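Local coordinates for 4-aminobutyrate transaminase (Acinetobacter baumannii, PDB 6WOP), which probably catalyses the pyridoxal-phosphate-dependent transfer of the amino group of 4-aminobutyrate to 2-oxoglutarate, at residues Glu114-Ala119 / Leu264-Lys269; Val201-Leu206 / Leu236-Glu241. All blocks are in the same frame, centred on the assembly; numbering follows the deposited sequence.

How the interactions relate
Interaction 1 lays a helix on the mixed sheet in which strand 236-240 lies between strands 201-206 and 264-267, and interaction 2 pairs two parallel strands within that sheet; their centres lie about 10 Å apart. The contacts meet directly: Leu264 O lies 2.9 Å from Ala239 N and Thr266 N 3.0 Å from Ala239 O, both probable backbone hydrogen bonds. At the C-terminal end of the pair, Thr266 OG1 lies 2.8 Å from Asp240 OD1, while Val116 CG2 packs 3.6 Å from Asp240 OD2. Along the chain, interaction 2 is nested within interaction 1. In fold-type I aminotransferases the C-terminal ends of such parallel strands border the cofactor site.

Interaction 1 (Glu114-Ala119 / Leu264-Lys269); sequences EAVENA and LITMAK
Ala115, Val116 and Ala119 of helix 112-127 pack on Leu264 and Thr266 of strand 264-267, a buried helix-on-sheet contact in the large domain. The helix segment runs nearly antiparallel to the strand, at 162°, and the axes come within 7.7 Å, a close approach consistent with the small side chains of Ala115 and Ala119, one turn apart, facing the strand. Thr266 is the central side chain. Its CG2, anti to the carbonyl carbon, reaches between those alanines, 3.5 Å from Ala115 O and 3.7 Å from Ala119 CB, while Thr266 CB meets Ala115 CB at 4.0 Å. Further along the strand Ala115 CB rests 3.8 Å from Met267 O; toward the strand's start Leu264 CD1 touches Ala119 O at 3.7 Å. Val116 brings CG2 to within 4.1 Å of Thr266 OG1 and also packs on Thr146 and Met149 of helix 144-149. The threonine divides its two branches: the methyl is given to the helix, and the hydroxyl turns to Asp240 on the neighbouring strand. Between the two segments the contact is van der Waals packing of buried, mostly apolar groups, without a hydrogen bond, whereas the buried hydroxyl is satisfied within the sheet.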
loop_
_atom_site.group_PDB
_atom_site.type_symbol
_atom_site.label_atom_id
_atom_site.label_comp_id
_atom_site.label_asym_id
_atom_site.label_seq_id
_atom_site.Cartn_x
_atom_site.Cartn_y
_atom_site.Cartn_z
ATOM N N GLU A 114 -16.249 6.632 -11.008
ATOM C CA GLU A 114 -16.391 7.652 -9.961
ATOM C C GLU A 114 -17.491 7.298 -8.999
ATOM O O GLU A 114 -17.372 7.533 -7.798
ATOM C CB GLU A 114 -16.702 9.039 -10.568
ATOM C CG GLU A 114 -15.593 9.918 -10.720
ATOM C CD GLU A 114 -15.976 11.201 -11.423
ATOM O OE1 GLU A 114 -16.980 11.234 -12.095
ATOM O OE2 GLU A 114 -15.253 12.175 -11.294
ATOM N N ALA A 115 -18.629 6.827 -9.503
ATOM C CA ALA A 115 -19.698 6.436 -8.566
ATOM C C ALA A 115 -19.217 5.337 -7.613
ATOM O O ALA A 115 -19.402 5.432 -6.381
ATOM C CB ALA A 115 -20.920 5.952 -9.340
ATOM N N VAL A 116 -18.572 4.305 -8.163
ATOM C CA VAL A 116 -18.026 3.226 -7.306
ATOM C C VAL A 116 -16.984 3.795 -6.345
ATOM O O VAL A 116 -16.977 3.486 -5.141
ATOM C CB VAL A 116 -17.431 2.088 -8.165
ATOM C CG1 VAL A 116 -16.847 0.970 -7.191
ATOM C CG2 VAL A 116 -18.519 1.403 -9.002
ATOM N N GLU A 117 -16.084 4.629 -6.868
ATOM C CA GLU A 117 -14.985 5.139 -6.037
ATOM C C GLU A 117 -15.523 6.038 -4.924
ATOM O O GLU A 117 -15.043 5.975 -3.775
ATOM C CB GLU A 117 -13.985 5.872 -6.917
ATOM C CG GLU A 117 -12.611 5.987 -6.288
ATOM C CD GLU A 117 -11.433 5.794 -7.274
ATOM O OE1 GLU A 117 -11.637 5.623 -8.501
ATOM O OE2 GLU A 117 -10.251 5.865 -6.831
ATOM N N ASN A 118 -16.554 6.855 -5.233
ATOM C CA ASN A 118 -17.166 7.656 -4.176
ATOM C C ASN A 118 -17.984 6.818 -3.214
ATOM O O ASN A 118 -18.038 7.145 -2.033
ATOM C CB ASN A 118 -18.002 8.781 -4.789
ATOM C CG ASN A 118 -17.129 9.937 -5.205
ATOM O OD1 ASN A 118 -16.712 10.679 -4.361
ATOM N ND2 ASN A 118 -16.830 10.081 -6.517
ATOM N N ALA A 119 -18.574 5.724 -3.646
ATOM C CA ALA A 119 -19.239 4.884 -2.638
ATOM C C ALA A 119 -18.222 4.304 -1.661
ATOM O O ALA A 119 -18.489 4.184 -0.446
ATOM C CB ALA A 119 -20.021 3.779 -3.350
ATOM N N LEU A 264 -25.655 1.423 0.235
ATOM C CA LEU A 264 -25.263 2.314 -0.855
ATOM C C LEU A 264 -25.519 1.635 -2.198
ATOM O O LEU A 264 -25.295 0.421 -2.346
ATOM C CB LEU A 264 -23.766 2.684 -0.769
ATOM C CG LEU A 264 -23.364 3.394 0.509
ATOM C CD1 LEU A 264 -21.851 3.369 0.788
ATOM C CD2 LEU A 264 -23.790 4.906 0.351
ATOM N N ILE A 265 -25.959 2.409 -3.200
ATOM C CA ILE A 265 -26.157 1.869 -4.545
ATOM C C ILE A 265 -25.469 2.784 -5.542
ATOM O O ILE A 265 -25.655 4.008 -5.487
ATOM C CB ILE A 265 -27.649 1.721 -4.886
ATOM C CG1 ILE A 265 -28.323 0.765 -3.914
ATOM C CG2 ILE A 265 -27.806 1.231 -6.312
ATOM C CD1 ILE A 265 -29.856 0.704 -4.060
ATOM N N THR A 266 -24.722 2.206 -6.497
ATOM C CA THR A 266 -24.109 3.064 -7.495
ATOM C C THR A 266 -24.889 2.969 -8.803
ATOM O O THR A 266 -25.479 1.926 -9.111
ATOM C CB THR A 266 -22.646 2.669 -7.745
ATOM O OG1 THR A 266 -22.563 1.295 -8.135
ATOM C CG2 THR A 266 -21.819 2.865 -6.476
ATOM N N MET A 267 -24.829 4.042 -9.597
ATOM C CA MET A 267 -25.585 4.151 -10.851
ATOM C C MET A 267 -24.734 4.845 -11.885
ATOM O O MET A 267 -23.989 5.771 -11.565
ATOM C CB MET A 267 -26.859 5.026 -10.684
ATOM C CG MET A 267 -27.755 4.588 -9.549
ATOM S SD MET A 267 -28.918 5.896 -9.124
ATOM C CE MET A 267 -27.912 7.027 -8.118
ATOM N N ALA A 268 -24.926 4.464 -13.148
ATOM C CA ALA A 268 -24.379 5.251 -14.253
ATOM C C ALA A 268 -25.011 4.747 -15.545
ATOM O O ALA A 268 -26.171 4.318 -15.516
ATOM C CB ALA A 268 -22.853 5.144 -14.317
ATOM N N LYS A 269 -24.246 4.756 -16.649
ATOM C CA LYS A 269 -24.659 4.197 -17.931
ATOM C C LYS A 269 -26.077 4.648 -18.287
ATOM O O LYS A 269 -26.269 5.801 -18.674
ATOM C CB LYS A 269 -24.508 2.669 -17.908
ATOM C CG LYS A 269 -22.985 2.228 -17.978
ATOM C CD LYS A 269 -22.877 0.730 -18.088
ATOM C CE LYS A 269 -21.412 0.260 -18.161
ATOM N NZ LYS A 269 -21.075 -0.106 -19.503
#

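Interaction 2 (Val201-Leu206 / Leu236-Glu241); sequences VAAIVL and LLVADE
Ala202 opens the pairing, its O accepting from Leu236 N at 3.0 Å, where strand 201-206 begins to run parallel to strand 236-240. The helix-like backbone torsions of Ala202 interrupt the strand pattern, and this residue and Ala203 both meet helix 112-127. Ala203 sets CB 3.8 Å from Val238 CG2, and its CA makes a CA-H...O contact with Leu236 O. That carbonyl also takes Ile204 N at 2.9 Å, nearly head-on. Ile204 returns the bond through O to Val238 N (2.9 Å), while its side chain leans away to Leu226 and Cys230 of helix 220-233. Val205 lies alongside Val238, the two pointing the same way, with Val205 CG2 3.8 Å from Val238 CB. Leu206 ends the run: its N reaches Val238 O, and its O receives Asp240 N (2.9 Å) from above the carbonyl plane. Leu206 CG sits between the backbone N and carbonyl carbon (chi1 83°), and CD2 crosses to Leu237 CD1 at 3.9 Å. Strand 201-206, helix 220-233 and strand 236-240 form a beta-alpha-beta crossover, its helix on the face of Ile204 and Leu237; helix 112-127 lies on the other face, with Ala203 and Leu236, as in the three-layer sandwich of fold-type I PLP enzymes.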
loop_
_atom_site.group_PDB
_atom_site.type_symbol
_atom_site.label_atom_id
_atom_site.label_comp_id
_atom_site.label_asym_id
_atom_site.label_seq_id
_atom_site.Cartn_x
_atom_site.Cartn_y
_atom_site.Cartn_z
ATOM N N VAL A 201 -12.869 -3.768 7.719
ATOM C CA VAL A 201 -13.515 -3.793 6.394
ATOM C C VAL A 201 -14.588 -2.707 6.384
ATOM O O VAL A 201 -15.536 -2.769 7.167
ATOM C CB VAL A 201 -14.130 -5.178 6.061
ATOM C CG1 VAL A 201 -14.865 -5.185 4.702
ATOM C CG2 VAL A 201 -13.061 -6.289 6.064
ATOM N N ALA A 202 -14.460 -1.734 5.456
ATOM C CA ALA A 202 -15.460 -0.676 5.293
ATOM C C ALA A 202 -16.687 -1.168 4.543
ATOM O O ALA A 202 -17.821 -0.822 4.908
ATOM C CB ALA A 202 -14.878 0.541 4.536
ATOM N N ALA A 203 -16.501 -1.937 3.474
ATOM C CA ALA A 203 -17.643 -2.311 2.667
ATOM C C ALA A 203 -17.368 -3.615 1.966
ATOM O O ALA A 203 -16.213 -3.930 1.622
ATOM C CB ALA A 203 -17.979 -1.250 1.589
ATOM N N ILE A 204 -18.461 -4.340 1.698
ATOM C CA ILE A 204 -18.479 -5.428 0.716
ATOM C C ILE A 204 -19.262 -4.957 -0.485
ATOM O O ILE A 204 -20.423 -4.508 -0.348
ATOM C CB ILE A 204 -19.115 -6.702 1.294
ATOM C CG1 ILE A 204 -18.293 -7.132 2.491
ATOM C CG2 ILE A 204 -19.171 -7.827 0.188
ATOM C CD1 ILE A 204 -18.670 -8.562 3.171
ATOM N N VAL A 205 -18.659 -5.084 -1.663
ATOM C CA VAL A 205 -19.211 -4.466 -2.871
ATOM C C VAL A 205 -19.455 -5.543 -3.910
ATOM O O VAL A 205 -18.526 -6.295 -4.254
ATOM C CB VAL A 205 -18.253 -3.409 -3.445
ATOM C CG1 VAL A 205 -18.951 -2.745 -4.716
ATOM C CG2 VAL A 205 -17.886 -2.430 -2.323
ATOM N N LEU A 206 -20.672 -5.575 -4.463
ATOM C CA LEU A 206 -20.958 -6.587 -5.467
ATOM C C LEU A 206 -21.998 -6.084 -6.460
ATOM O O LEU A 206 -22.900 -5.319 -6.109
ATOM C CB LEU A 206 -21.451 -7.890 -4.851
ATOM C CG LEU A 206 -22.923 -7.949 -4.518
ATOM C CD1 LEU A 206 -23.269 -9.389 -4.210
ATOM C CD2 LEU A 206 -23.195 -7.087 -3.355
ATOM N N LEU A 236 -20.480 -1.963 5.625
ATOM C CA LEU A 236 -21.526 -1.570 4.670
ATOM C C LEU A 236 -21.669 -2.505 3.470
ATOM O O LEU A 236 -20.691 -3.005 2.918
ATOM C CB LEU A 236 -21.271 -0.164 4.114
ATOM C CG LEU A 236 -21.320 0.858 5.260
ATOM C CD1 LEU A 236 -20.796 2.198 4.739
ATOM C CD2 LEU A 236 -22.747 1.055 5.922
ATOM N N LEU A 237 -22.914 -2.643 2.972
ATOM C CA LEU A 237 -23.146 -3.452 1.786
ATOM C C LEU A 237 -23.401 -2.497 0.628
ATOM O O LEU A 237 -24.287 -1.657 0.730
ATOM C CB LEU A 237 -24.337 -4.376 1.995
ATOM C CG LEU A 237 -24.725 -5.286 0.801
ATOM C CD1 LEU A 237 -23.589 -6.195 0.427
ATOM C CD2 LEU A 237 -25.971 -6.173 1.194
ATOM N N VAL A 238 -22.618 -2.606 -0.447
ATOM C CA VAL A 238 -22.752 -1.711 -1.602
ATOM C C VAL A 238 -23.209 -2.524 -2.804
ATOM O O VAL A 238 -22.540 -3.484 -3.184
ATOM C CB VAL A 238 -21.425 -1.031 -1.928
ATOM C CG1 VAL A 238 -21.612 -0.047 -3.142
ATOM C CG2 VAL A 238 -20.925 -0.277 -0.663
ATOM N N ALA A 239 -24.306 -2.132 -3.433
ATOM C CA ALA A 239 -24.773 -2.759 -4.672
ATOM C C ALA A 239 -24.283 -1.927 -5.838
ATOM O O ALA A 239 -24.644 -0.762 -5.935
ATOM C CB ALA A 239 -26.309 -2.808 -4.702
ATOM N N ASP A 240 -23.464 -2.499 -6.719
ATOM C CA ASP A 240 -22.992 -1.754 -7.901
ATOM C C ASP A 240 -23.969 -2.035 -9.039
ATOM O O ASP A 240 -23.954 -3.111 -9.641
ATOM C CB ASP A 240 -21.568 -2.166 -8.263
ATOM C CG ASP A 240 -21.031 -1.433 -9.511
ATOM O OD1 ASP A 240 -21.713 -0.529 -10.070
ATOM O OD2 ASP A 240 -19.933 -1.769 -9.931
ATOM N N GLU A 241 -24.856 -1.067 -9.315
ATOM C CA GLU A 241 -25.830 -1.158 -10.386
ATOM C C GLU A 241 -25.474 -0.274 -11.579
ATOM O O GLU A 241 -26.358 0.177 -12.320
ATOM C CB GLU A 241 -27.202 -0.788 -9.844
ATOM C CG GLU A 241 -27.659 -1.773 -8.785
ATOM C CD GLU A 241 -28.998 -2.336 -9.052
ATOM O OE1 GLU A 241 -29.389 -2.528 -10.234
ATOM O OE2 GLU A 241 -29.680 -2.622 -8.028
#